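Local atomic coordinates of 4-oxalocrotonate tautomerase family enzyme (Burkholderia sp. RPE67, PDB entry 6VVM), a protein that belongs to the 4-oxalocrotonate tautomerase family of enzymes and assembles as a trimer of chains that each carry two tandem tautomerase-family repeats. Residues T2-P8 against L61-I67; R15-L19 against S88-D93; K77-I81 against V101-D105. The contacts are given in a common frame with arbitrary orientation. Numbering follows the deposited sequence.

Interaction 1. Residues T2-P8 against L61-I67; sequences TLEVYLP and LPVIIAI
Six backbone hydrogen bonds join two antiparallel strands. Glu4 N to Ile65 O and Ile65 N to Glu4 O are both 2.8 Å. Tyr6 N to Val63 O is 2.9 Å, and Val63 N to Tyr6 O is longer at 3.3 Å. Ile67 N to Thr2 O is 2.9 Å and Thr2 N to Ile67 O 3.1 Å. Thr2-Ile67, Glu4-Ile65 and Tyr6-Val63 are hydrogen-bonded pairs, with CA atoms 5.1-5.2 Å apart. In the non-hydrogen-bonded pairs, Leu3 CA to Ala66 CA and Val5 CA to Ile64 CA are 4.5 Å. The strand axes approach to 4.7 Å at 168°. Water 1 lies 2.9 Å from both Thr2 O and Ile65 O. These are the two central strands of the sheet of the tautomerase fold, one from each beta-alpha-beta repeat. Leu3, Val5, Ile64 and Ala66 face the helices; Leu3 CD2 meets Ala66 CB at 3.6 Å. Thr2, Glu4, Tyr6, Val63, Ile65 and Ile67 line the other face, where other subunits pack. Tyr6 (chi1 m) brings CE1 to 3.9 Å from Ile65 CD1. Glu4 OE2 is hydrogen-bonded to Thr43 OG1 and salt-bridged to Lys104 NZ of the third subunit. A cis peptide precedes Pro62, and Leu61 CD1 lies 3.6 Å from Pro8 N.

Interaction 2. Residues R15-L19 against S88-D93; sequences RKASL and SASVLD
Val91, Arg15 and Leu19 bury the most surface between two helices. The segments 15-19 and 88-92 run nearly antiparallel, with axes 9.8 Å apart at closest approach and a signed crossing angle of 161°. Leu19 CA and Val91 CA are 6.0 Å apart. Val91 (chi1 t) points its CB toward helix 13-31. Val91 CG1 lies 3.7 Å from Leu19 N and 3.8 Å from Leu19 CB. Leu19 (chi1 t, chi2 p) sends CD1 to 4.1 Å from Ser88 CA and CD2 to 4.4 Å from Leu92 CD2. Arg15 is extended through chi1 and chi2 (both t) and turns at chi3 (-91°), which brings its end nearer. Arg15 CG packs 4.0 Å from Val91 CG1. One guanidinium face covers the carbonyls of Val91 and Leu92. Arg15 NE is 3.2 Å from Val91 O, at too poor an angle for a hydrogen bond; Arg15 NH1 is hydrogen-bonded to His11 ND1. Helix 74-92 ends here in a Schellman motif with Asp93 (positive phi) as C-prime residue. The contact joins the helices of the two repeats on one side of the sheet. With apolar contact and a guanidinium laid over carbonyls, the helices fit here by side-chain shape, not by directional bonds between the segments.

Interaction 3. Residues K77-I81 against V101-D105; sequences KEALI and VMIKD
The helical segment 77-81 packs over the strand segment 101-105 with their axes 9.6 Å apart at closest approach. The angle between their directions is 142°, roughly antiparallel. Ile81 CA and Val101 CA are 6.1 Å apart; Lys77 CA and Ile103 CA are 7.8 Å apart. Within the helix, Ile81 N bonds Lys77 O at 2.8 Å. Val101 and Ile103 point their CB atoms toward the helix, while Met102 and Lys104 point away. Ile103 (chi1 m, chi2 t) is the central apolar residue. Ile103 CD1 lies 3.8 Å from Lys77 CB, 4.0 Å from Ile81 CG1 and 4.1 Å from Leu80 CD2. Ile81 CG1 also meets Val101 CG1 at 3.9 Å. Lys77 (chi1 m, then all t) stretches along the strand to Asp105. Lys77 NZ and Asp105 OD2 form a very short salt bridge of 2.5 Å. Asn49 of the second subunit donates a hydrogen bond to Asp105 OD2, at a subunit interface. Lys104 NZ, on the opposite face, is hydrogen-bonded to Tyr6 OH of the second subunit. Helix against strand in this way is the packing of a beta-alpha-beta unit, here strand 63-69, helix 74-92 and strand 100-106 of the second tautomerase repeat.

Interaction 1 is the buried centre of the sheet and is held mainly by backbone hydrogen bonds. Interaction 3 is also buried but relies on side chains, with an apolar cluster and one salt bridge at its end. Interaction 2 is only partly buried and lies farthest from the chain's centre. Interactions 2 and 3 use two parts of helix 74-92, with centres about 18 Å apart and no touch between them. Interaction 1 meets both. Leu7 and Pro62 pack on Leu92 of interaction 2, and the backbone of strand 63-69 pairs with Met102 and Lys104 of interaction 3. Interactions 1 and 2 join the two repeats, whereas interaction 3 stays within the second.

Interaction 1. Residues T2-P8 against L61-I67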
ATOM      1  N   THR A   2       7.547   8.702   0.509  1.00 25.49           N
ATOM      2  CA  THR A   2       6.430   8.328   1.360  1.00 24.32           C
ATOM      3  C   THR A   2       6.749   6.972   1.975  1.00 22.76           C
ATOM      4  O   THR A   2       6.928   5.989   1.251  1.00 23.42           O
ATOM      5  CB  THR A   2       5.112   8.256   0.580  1.00 21.58           C
ATOM      6  OG1 THR A   2       4.791   9.532   0.009  1.00 26.84           O
ATOM      7  CG2 THR A   2       3.991   7.821   1.508  1.00 23.76           C
ATOM      8  N   LEU A   3       6.841   6.926   3.299  1.00 21.36           N
ATOM      9  CA  LEU A   3       7.105   5.691   4.023  1.00 23.24           C
ATOM     10  C   LEU A   3       5.830   5.208   4.699  1.00 23.70           C
ATOM     11  O   LEU A   3       5.071   6.001   5.264  1.00 20.54           O
ATOM     12  CB  LEU A   3       8.199   5.874   5.080  1.00 21.71           C
ATOM     13  CG  LEU A   3       9.464   6.636   4.687  1.00 23.86           C
ATOM     14  CD1 LEU A   3      10.479   6.525   5.812  1.00 22.84           C
ATOM     15  CD2 LEU A   3      10.020   6.073   3.372  1.00 26.45           C
ATOM     16  N   GLU A   4       5.606   3.899   4.665  1.00 21.83           N
ATOM     17  CA  GLU A   4       4.502   3.307   5.406  1.00 23.11           C
ATOM     18  C   GLU A   4       5.088   2.189   6.248  1.00 22.23           C
ATOM     19  O   GLU A   4       5.748   1.291   5.716  1.00 23.27           O
ATOM     20  CB  GLU A   4       3.380   2.793   4.483  1.00 21.77           C
ATOM     21  CG  GLU A   4       2.350   1.954   5.262  1.00 24.56           C
ATOM     22  CD  GLU A   4       1.056   1.639   4.527  1.00 26.40           C
ATOM     23  OE1 GLU A   4       1.023   1.653   3.273  1.00 28.58           O
ATOM     24  OE2 GLU A   4       0.056   1.370   5.234  1.00 24.17           O
ATOM     25  N   VAL A   5       4.892   2.269   7.562  1.00 19.37           N
ATOM     26  CA  VAL A   5       5.383   1.257   8.482  1.00 22.25           C
ATOM     27  C   VAL A   5       4.203   0.462   9.023  1.00 23.19           C
ATOM     28  O   VAL A   5       3.303   1.017   9.667  1.00 23.30           O
ATOM     29  CB  VAL A   5       6.198   1.871   9.627  1.00 24.74           C
ATOM     30  CG1 VAL A   5       6.816   0.767  10.454  1.00 24.78           C
ATOM     31  CG2 VAL A   5       7.264   2.794   9.062  1.00 23.74           C
ATOM     32  N   TYR A   6       4.219  -0.838   8.772  1.00 21.59           N
ATOM     33  CA  TYR A   6       3.318  -1.778   9.428  1.00 20.63           C
ATOM     34  C   TYR A   6       3.925  -2.197  10.764  1.00 22.55           C
ATOM     35  O   TYR A   6       5.035  -2.750  10.808  1.00 22.90           O
ATOM     36  CB  TYR A   6       3.079  -2.986   8.535  1.00 27.23           C
ATOM     37  CG  TYR A   6       2.140  -2.694   7.395  1.00 23.57           C
ATOM     38  CD1 TYR A   6       2.608  -2.149   6.205  1.00 24.93           C
ATOM     39  CD2 TYR A   6       0.785  -2.947   7.517  1.00 25.98           C
ATOM     40  CE1 TYR A   6       1.753  -1.885   5.163  1.00 23.03           C
ATOM     41  CE2 TYR A   6      -0.083  -2.694   6.481  1.00 26.33           C
ATOM     42  CZ  TYR A   6       0.400  -2.165   5.307  1.00 27.94           C
ATOM     43  OH  TYR A   6      -0.484  -1.920   4.285  1.00 26.40           O
ATOM     44  N   LEU A   7       3.223  -1.894  11.847  1.00 22.65           N
ATOM     45  CA  LEU A   7       3.702  -2.182  13.191  1.00 25.03           C
ATOM     46  C   LEU A   7       2.538  -2.653  14.051  1.00 24.26           C
ATOM     47  O   LEU A   7       1.372  -2.434  13.707  1.00 29.38           O
ATOM     48  CB  LEU A   7       4.402  -0.960  13.815  1.00 27.25           C
ATOM     49  CG  LEU A   7       3.619   0.260  14.314  1.00 24.89           C
ATOM     50  CD1 LEU A   7       4.596   1.286  14.906  1.00 27.56           C
ATOM     51  CD2 LEU A   7       2.787   0.905  13.202  1.00 26.96           C
ATOM     52  N   PRO A   8       2.817  -3.353  15.143  1.00 27.35           N
ATOM     53  CA  PRO A   8       1.738  -3.805  16.019  1.00 29.23           C
ATOM     54  C   PRO A   8       1.241  -2.674  16.905  1.00 30.35           C
ATOM     55  O   PRO A   8       1.901  -1.651  17.080  1.00 32.31           O
ATOM     56  CB  PRO A   8       2.392  -4.905  16.863  1.00 29.30           C
ATOM     57  CG  PRO A   8       3.776  -5.106  16.292  1.00 31.29           C
ATOM     58  CD  PRO A   8       4.134  -3.830  15.606  1.00 25.01           C
ATOM     59  N   LEU A  61       6.157  -8.205  12.033  1.00 25.54           N
ATOM     60  CA  LEU A  61       6.452  -6.803  11.825  1.00 23.46           C
ATOM     61  C   LEU A  61       7.782  -6.460  12.478  1.00 24.62           C
ATOM     62  O   LEU A  61       8.250  -7.184  13.362  1.00 30.64           O
ATOM     63  CB  LEU A  61       5.311  -5.958  12.406  1.00 25.64           C
ATOM     64  CG  LEU A  61       3.957  -6.379  11.787  1.00 26.37           C
ATOM     65  CD1 LEU A  61       2.829  -5.443  12.162  1.00 26.88           C
ATOM     66  CD2 LEU A  61       4.044  -6.501  10.276  1.00 25.89           C
ATOM     67  N   PRO A  62       8.425  -5.352  12.076  1.00 27.38           N
ATOM     68  CA  PRO A  62       7.903  -4.336  11.144  1.00 25.18           C
ATOM     69  C   PRO A  62       8.211  -4.531   9.655  1.00 24.28           C
ATOM     70  O   PRO A  62       9.258  -5.046   9.284  1.00 24.22           O
ATOM     71  CB  PRO A  62       8.564  -3.051  11.642  1.00 22.90           C
ATOM     72  CG  PRO A  62       9.884  -3.501  12.191  1.00 22.26           C
ATOM     73  CD  PRO A  62       9.742  -4.969  12.621  1.00 24.31           C
ATOM     74  N   VAL A  63       7.272  -4.098   8.818  1.00 22.55           N
ATOM     75  CA  VAL A  63       7.444  -4.054   7.371  1.00 24.00           C
ATOM     76  C   VAL A  63       7.372  -2.592   6.953  1.00 21.88           C
ATOM     77  O   VAL A  63       6.407  -1.895   7.280  1.00 25.23           O
ATOM     78  CB  VAL A  63       6.378  -4.888   6.644  1.00 24.96           C
ATOM     79  CG1 VAL A  63       6.468  -4.666   5.126  1.00 25.93           C
ATOM     80  CG2 VAL A  63       6.532  -6.373   7.010  1.00 24.45           C
ATOM     81  N   ILE A  64       8.403  -2.116   6.268  1.00 25.35           N
ATOM     82  CA  ILE A  64       8.462  -0.727   5.823  1.00 22.01           C
ATOM     83  C   ILE A  64       8.361  -0.710   4.309  1.00 24.65           C
ATOM     84  O   ILE A  64       9.175  -1.336   3.620  1.00 25.06           O
ATOM     85  CB  ILE A  64       9.747  -0.027   6.288  1.00 24.15           C
ATOM     86  CG1 ILE A  64       9.936  -0.134   7.808  1.00 25.59           C
ATOM     87  CG2 ILE A  64       9.691   1.433   5.884  1.00 22.94           C
ATOM     88  CD1 ILE A  64      10.867  -1.290   8.268  1.00 28.14           C
ATOM     89  N   ILE A  65       7.372   0.014   3.787  1.00 20.59           N
ATOM     90  CA  ILE A  65       7.276   0.286   2.364  1.00 22.61           C
ATOM     91  C   ILE A  65       7.734   1.716   2.132  1.00 24.67           C
ATOM     92  O   ILE A  65       7.232   2.647   2.779  1.00 23.07           O
ATOM     93  CB  ILE A  65       5.845   0.070   1.848  1.00 21.24           C
ATOM     94  CG1 ILE A  65       5.409  -1.373   2.108  1.00 25.49           C
ATOM     95  CG2 ILE A  65       5.737   0.434   0.373  1.00 26.80           C
ATOM     96  CD1 ILE A  65       3.912  -1.599   1.951  1.00 31.02           C
ATOM     97  N   ALA A  66       8.697   1.886   1.234  1.00 21.43           N
ATOM     98  CA  ALA A  66       9.265   3.189   0.908  1.00 25.38           C
ATOM     99  C   ALA A  66       9.017   3.463  -0.563  1.00 25.13           C
ATOM    100  O   ALA A  66       9.486   2.710  -1.422  1.00 25.64           O
ATOM    101  CB  ALA A  66      10.764   3.238   1.211  1.00 24.30           C
ATOM    102  N   ILE A  67       8.293   4.541  -0.846  1.00 21.70           N
ATOM    103  CA  ILE A  67       7.932   4.923  -2.202  1.00 22.45           C
ATOM    104  C   ILE A  67       8.770   6.123  -2.616  1.00 22.09           C
ATOM    105  O   ILE A  67       8.687   7.192  -1.996  1.00 24.21           O
ATOM    106  CB  ILE A  67       6.436   5.233  -2.309  1.00 23.08           C
ATOM    107  CG1 ILE A  67       5.646   4.000  -1.848  1.00 28.85           C
ATOM    108  CG2 ILE A  67       6.095   5.639  -3.735  1.00 24.74           C
ATOM    109  CD1 ILE A  67       4.146   4.111  -2.007  1.00 25.43           C
TER
HETATM  110  O   HOH W   1       4.950   3.931   1.490  1.00 27.85           O

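Interaction 2. Residues R15-L19 against S88-D93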
ATOM      1  N   ARG A  15       6.901   7.026  21.466  1.00 23.42           N
ATOM      2  CA  ARG A  15       7.734   6.131  20.673  1.00 22.53           C
ATOM      3  C   ARG A  15       7.416   6.252  19.187  1.00 23.14           C
ATOM      4  O   ARG A  15       8.323   6.196  18.348  1.00 23.73           O
ATOM      5  CB  ARG A  15       7.567   4.685  21.136  1.00 25.98           C
ATOM      6  CG  ARG A  15       8.506   3.740  20.418  1.00 27.91           C
ATOM      7  CD  ARG A  15       8.426   2.343  20.964  1.00 32.75           C
ATOM      8  NE  ARG A  15       9.394   2.106  22.034  1.00 40.30           N
ATOM      9  CZ  ARG A  15       9.421   0.990  22.758  1.00 38.76           C
ATOM     10  NH1 ARG A  15       8.524   0.035  22.535  1.00 38.01           N
ATOM     11  NH2 ARG A  15      10.327   0.832  23.711  1.00 43.76           N
ATOM     12  N   LYS A  16       6.131   6.387  18.838  1.00 21.07           N
ATOM     13  CA  LYS A  16       5.779   6.606  17.440  1.00 23.42           C
ATOM     14  C   LYS A  16       6.375   7.913  16.931  1.00 21.51           C
ATOM     15  O   LYS A  16       6.890   7.974  15.809  1.00 20.06           O
ATOM     16  CB  LYS A  16       4.262   6.597  17.274  1.00 20.62           C
ATOM     17  CG  LYS A  16       3.644   5.240  17.575  1.00 25.05           C
ATOM     18  CD  LYS A  16       2.191   5.184  17.142  1.00 30.38           C
ATOM     19  CE  LYS A  16       1.237   5.561  18.256  1.00 29.13           C
ATOM     20  NZ  LYS A  16      -0.099   4.894  17.987  1.00 30.16           N
ATOM     21  N   ALA A  17       6.317   8.969  17.746  1.00 20.57           N
ATOM     22  CA  ALA A  17       6.984  10.217  17.382  1.00 24.26           C
ATOM     23  C   ALA A  17       8.495  10.025  17.224  1.00 23.43           C
ATOM     24  O   ALA A  17       9.107  10.600  16.316  1.00 23.36           O
ATOM     25  CB  ALA A  17       6.678  11.292  18.431  1.00 24.29           C
ATOM     26  N   SER A  18       9.115   9.205  18.078  1.00 19.90           N
ATOM     27  CA  SER A  18      10.552   8.967  17.927  1.00 24.78           C
ATOM     28  C   SER A  18      10.838   8.096  16.707  1.00 25.77           C
ATOM     29  O   SER A  18      11.887   8.229  16.072  1.00 22.71           O
ATOM     30  CB  SER A  18      11.119   8.332  19.200  1.00 26.04           C
ATOM     31  OG  SER A  18      12.436   7.859  18.988  1.00 31.97           O
ATOM     32  N   LEU A  19       9.894   7.240  16.328  1.00 21.30           N
ATOM     33  CA  LEU A  19      10.074   6.472  15.101  1.00 20.38           C
ATOM     34  C   LEU A  19       9.974   7.361  13.870  1.00 21.23           C
ATOM     35  O   LEU A  19      10.753   7.198  12.924  1.00 21.38           O
ATOM     36  CB  LEU A  19       9.034   5.358  15.031  1.00 21.25           C
ATOM     37  CG  LEU A  19       9.096   4.513  13.753  1.00 21.61           C
ATOM     38  CD1 LEU A  19      10.369   3.693  13.721  1.00 23.67           C
ATOM     39  CD2 LEU A  19       7.860   3.594  13.640  1.00 21.83           C
ATOM     40  N   SER A  88      14.222   1.276  12.586  1.00 25.08           N
ATOM     41  CA  SER A  88      12.999   0.622  13.030  1.00 22.61           C
ATOM     42  C   SER A  88      13.286  -0.359  14.159  1.00 25.73           C
ATOM     43  O   SER A  88      12.583  -0.368  15.175  1.00 26.42           O
ATOM     44  CB  SER A  88      12.335  -0.087  11.848  1.00 23.89           C
ATOM     45  OG  SER A  88      11.926   0.867  10.886  1.00 28.59           O
ATOM     46  N   ALA A  89      14.342  -1.165  14.015  1.00 25.35           N
ATOM     47  CA  ALA A  89      14.631  -2.172  15.030  1.00 27.98           C
ATOM     48  C   ALA A  89      15.042  -1.526  16.344  1.00 27.81           C
ATOM     49  O   ALA A  89      14.654  -1.998  17.417  1.00 26.44           O
ATOM     50  CB  ALA A  89      15.721  -3.123  14.537  1.00 29.50           C
ATOM     51  N   SER A  90      15.812  -0.436  16.284  1.00 24.49           N
ATOM     52  CA  SER A  90      16.276   0.171  17.524  1.00 28.77           C
ATOM     53  C   SER A  90      15.145   0.914  18.228  1.00 27.54           C
ATOM     54  O   SER A  90      14.991   0.790  19.448  1.00 26.77           O
ATOM     55  CB  SER A  90      17.475   1.089  17.250  1.00 28.98           C
ATOM     56  OG  SER A  90      17.062   2.416  17.028  1.00 36.22           O
ATOM     57  N   VAL A  91      14.308   1.642  17.478  1.00 27.12           N
ATOM     58  CA  VAL A  91      13.239   2.415  18.107  1.00 27.38           C
ATOM     59  C   VAL A  91      12.146   1.489  18.631  1.00 27.40           C
ATOM     60  O   VAL A  91      11.674   1.632  19.767  1.00 26.49           O
ATOM     61  CB  VAL A  91      12.668   3.455  17.126  1.00 25.02           C
ATOM     62  CG1 VAL A  91      11.488   4.186  17.753  1.00 28.74           C
ATOM     63  CG2 VAL A  91      13.751   4.460  16.705  1.00 22.50           C
ATOM     64  N   LEU A  92      11.724   0.531  17.814  1.00 22.23           N
ATOM     65  CA  LEU A  92      10.693  -0.398  18.252  1.00 26.65           C
ATOM     66  C   LEU A  92      11.237  -1.477  19.182  1.00 28.13           C
ATOM     67  O   LEU A  92      10.448  -2.263  19.715  1.00 27.07           O
ATOM     68  CB  LEU A  92      10.022  -1.056  17.048  1.00 25.20           C
ATOM     69  CG  LEU A  92       9.272  -0.146  16.083  1.00 28.75           C
ATOM     70  CD1 LEU A  92       8.674  -0.978  14.958  1.00 23.94           C
ATOM     71  CD2 LEU A  92       8.202   0.623  16.831  1.00 29.72           C
ATOM     72  N   ASP A  93      12.555  -1.532  19.378  1.00 29.57           N
ATOM     73  CA  ASP A  93      13.184  -2.455  20.327  1.00 28.51           C
ATOM     74  C   ASP A  93      12.955  -3.912  19.940  1.00 27.56           C
ATOM     75  O   ASP A  93      12.536  -4.737  20.756  1.00 29.82           O
ATOM     76  CB  ASP A  93      12.703  -2.193  21.752  1.00 29.98           C
ATOM     77  CG  ASP A  93      13.662  -2.735  22.783  1.00 30.54           C
ATOM     78  OD1 ASP A  93      14.864  -2.839  22.459  1.00 30.63           O
ATOM     79  OD2 ASP A  93      13.217  -3.070  23.898  1.00 36.18           O
TER

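Interaction 3. Residues K77-I81 against V101-D105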
ATOM      1  N   LYS A  77      19.723   2.828  -2.495  1.00 20.86           N
ATOM      2  CA  LYS A  77      18.647   1.968  -2.007  1.00 22.47           C
ATOM      3  C   LYS A  77      19.152   0.997  -0.945  1.00 23.35           C
ATOM      4  O   LYS A  77      18.460   0.736   0.044  1.00 26.91           O
ATOM      5  CB  LYS A  77      18.022   1.220  -3.178  1.00 24.90           C
ATOM      6  CG  LYS A  77      17.373   2.126  -4.192  1.00 26.38           C
ATOM      7  CD  LYS A  77      16.730   1.335  -5.329  1.00 31.52           C
ATOM      8  CE  LYS A  77      16.015   2.263  -6.306  1.00 29.83           C
ATOM      9  NZ  LYS A  77      15.525   1.507  -7.483  1.00 30.09           N
ATOM     10  N   GLU A  78      20.354   0.448  -1.138  1.00 25.01           N
ATOM     11  CA  GLU A  78      20.972  -0.398  -0.117  1.00 26.42           C
ATOM     12  C   GLU A  78      21.142   0.355   1.196  1.00 26.62           C
ATOM     13  O   GLU A  78      20.881  -0.190   2.276  1.00 24.63           O
ATOM     14  CB  GLU A  78      22.329  -0.896  -0.615  1.00 27.74           C
ATOM     15  CG  GLU A  78      23.016  -1.915   0.269  1.00 32.17           C
ATOM     16  CD  GLU A  78      24.222  -2.524  -0.419  1.00 36.52           C
ATOM     17  OE1 GLU A  78      25.332  -2.432   0.135  1.00 43.58           O
ATOM     18  OE2 GLU A  78      24.061  -3.075  -1.530  1.00 47.82           O
ATOM     19  N   ALA A  79      21.597   1.609   1.122  1.00 23.75           N
ATOM     20  CA  ALA A  79      21.747   2.413   2.330  1.00 28.49           C
ATOM     21  C   ALA A  79      20.393   2.709   2.956  1.00 21.44           C
ATOM     22  O   ALA A  79      20.242   2.645   4.182  1.00 23.53           O
ATOM     23  CB  ALA A  79      22.501   3.708   2.019  1.00 26.33           C
ATOM     24  N   LEU A  80      19.398   3.025   2.127  1.00 21.91           N
ATOM     25  CA  LEU A  80      18.044   3.221   2.627  1.00 23.76           C
ATOM     26  C   LEU A  80      17.548   1.987   3.377  1.00 22.98           C
ATOM     27  O   LEU A  80      17.041   2.103   4.498  1.00 21.05           O
ATOM     28  CB  LEU A  80      17.103   3.584   1.477  1.00 21.74           C
ATOM     29  CG  LEU A  80      15.690   3.995   1.908  1.00 24.07           C
ATOM     30  CD1 LEU A  80      15.690   5.190   2.873  1.00 23.33           C
ATOM     31  CD2 LEU A  80      14.828   4.279   0.699  1.00 21.09           C
ATOM     32  N   ILE A  81      17.715   0.795   2.785  1.00 20.94           N
ATOM     33  CA  ILE A  81      17.327  -0.450   3.461  1.00 21.41           C
ATOM     34  C   ILE A  81      18.041  -0.581   4.803  1.00 23.33           C
ATOM     35  O   ILE A  81      17.429  -0.915   5.824  1.00 23.20           O
ATOM     36  CB  ILE A  81      17.615  -1.667   2.558  1.00 22.21           C
ATOM     37  CG1 ILE A  81      16.566  -1.770   1.444  1.00 22.00           C
ATOM     38  CG2 ILE A  81      17.667  -2.956   3.382  1.00 27.45           C
ATOM     39  CD1 ILE A  81      16.958  -2.749   0.333  1.00 26.44           C
ATOM     40  N   VAL A 101      12.022  -4.397   4.366  1.00 21.87           N
ATOM     41  CA  VAL A 101      11.887  -3.152   3.616  1.00 22.91           C
ATOM     42  C   VAL A 101      11.549  -3.476   2.169  1.00 22.40           C
ATOM     43  O   VAL A 101      12.173  -4.349   1.558  1.00 24.19           O
ATOM     44  CB  VAL A 101      13.170  -2.293   3.673  1.00 21.51           C
ATOM     45  CG1 VAL A 101      13.013  -1.045   2.775  1.00 24.38           C
ATOM     46  CG2 VAL A 101      13.485  -1.907   5.117  1.00 22.42           C
ATOM     47  N   MET A 102      10.581  -2.750   1.614  1.00 21.73           N
ATOM     48  CA  MET A 102      10.227  -2.887   0.209  1.00 22.20           C
ATOM     49  C   MET A 102      10.162  -1.506  -0.424  1.00 21.83           C
ATOM     50  O   MET A 102       9.452  -0.621   0.068  1.00 25.08           O
ATOM     51  CB  MET A 102       8.888  -3.625   0.051  1.00 22.02           C
ATOM     52  CG  MET A 102       8.994  -5.106   0.308  1.00 33.46           C
ATOM     53  SD  MET A 102       7.602  -5.773   1.237  1.00 50.40           S
ATOM     54  CE  MET A 102       6.157  -5.072   0.441  1.00 31.47           C
ATOM     55  N   ILE A 103      10.928  -1.309  -1.492  1.00 23.17           N
ATOM     56  CA  ILE A 103      11.058  -0.006  -2.138  1.00 22.69           C
ATOM     57  C   ILE A 103      10.303  -0.029  -3.452  1.00 24.73           C
ATOM     58  O   ILE A 103      10.576  -0.872  -4.314  1.00 25.84           O
ATOM     59  CB  ILE A 103      12.531   0.369  -2.381  1.00 22.93           C
ATOM     60  CG1 ILE A 103      13.288   0.463  -1.048  1.00 26.83           C
ATOM     61  CG2 ILE A 103      12.611   1.685  -3.164  1.00 22.37           C
ATOM     62  CD1 ILE A 103      14.760   0.695  -1.211  1.00 23.91           C
ATOM     63  N   LYS A 104       9.380   0.914  -3.616  1.00 21.74           N
ATOM     64  CA  LYS A 104       8.667   1.118  -4.870  1.00 25.24           C
ATOM     65  C   LYS A 104       9.258   2.327  -5.585  1.00 24.08           C
ATOM     66  O   LYS A 104       9.303   3.426  -5.019  1.00 27.08           O
ATOM     67  CB  LYS A 104       7.174   1.324  -4.633  1.00 25.56           C
ATOM     68  CG  LYS A 104       6.411   0.051  -4.287  1.00 28.71           C
ATOM     69  CD  LYS A 104       5.015   0.362  -3.783  1.00 32.18           C
ATOM     70  CE  LYS A 104       3.976   0.249  -4.885  1.00 40.12           C
ATOM     71  NZ  LYS A 104       2.871  -0.678  -4.476  1.00 42.10           N
ATOM     72  N   ASP A 105       9.722   2.117  -6.814  1.00 25.33           N
ATOM     73  CA  ASP A 105      10.171   3.189  -7.690  1.00 25.82           C
ATOM     74  C   ASP A 105       8.999   3.673  -8.537  1.00 28.64           C
ATOM     75  O   ASP A 105       8.300   2.856  -9.142  1.00 25.64           O
ATOM     76  CB  ASP A 105      11.292   2.696  -8.600  1.00 29.13           C
ATOM     77  CG  ASP A 105      12.552   2.366  -7.834  1.00 32.72           C
ATOM     78  OD1 ASP A 105      13.026   3.246  -7.100  1.00 30.86           O
ATOM     79  OD2 ASP A 105      13.053   1.229  -7.956  1.00 29.99           O
TER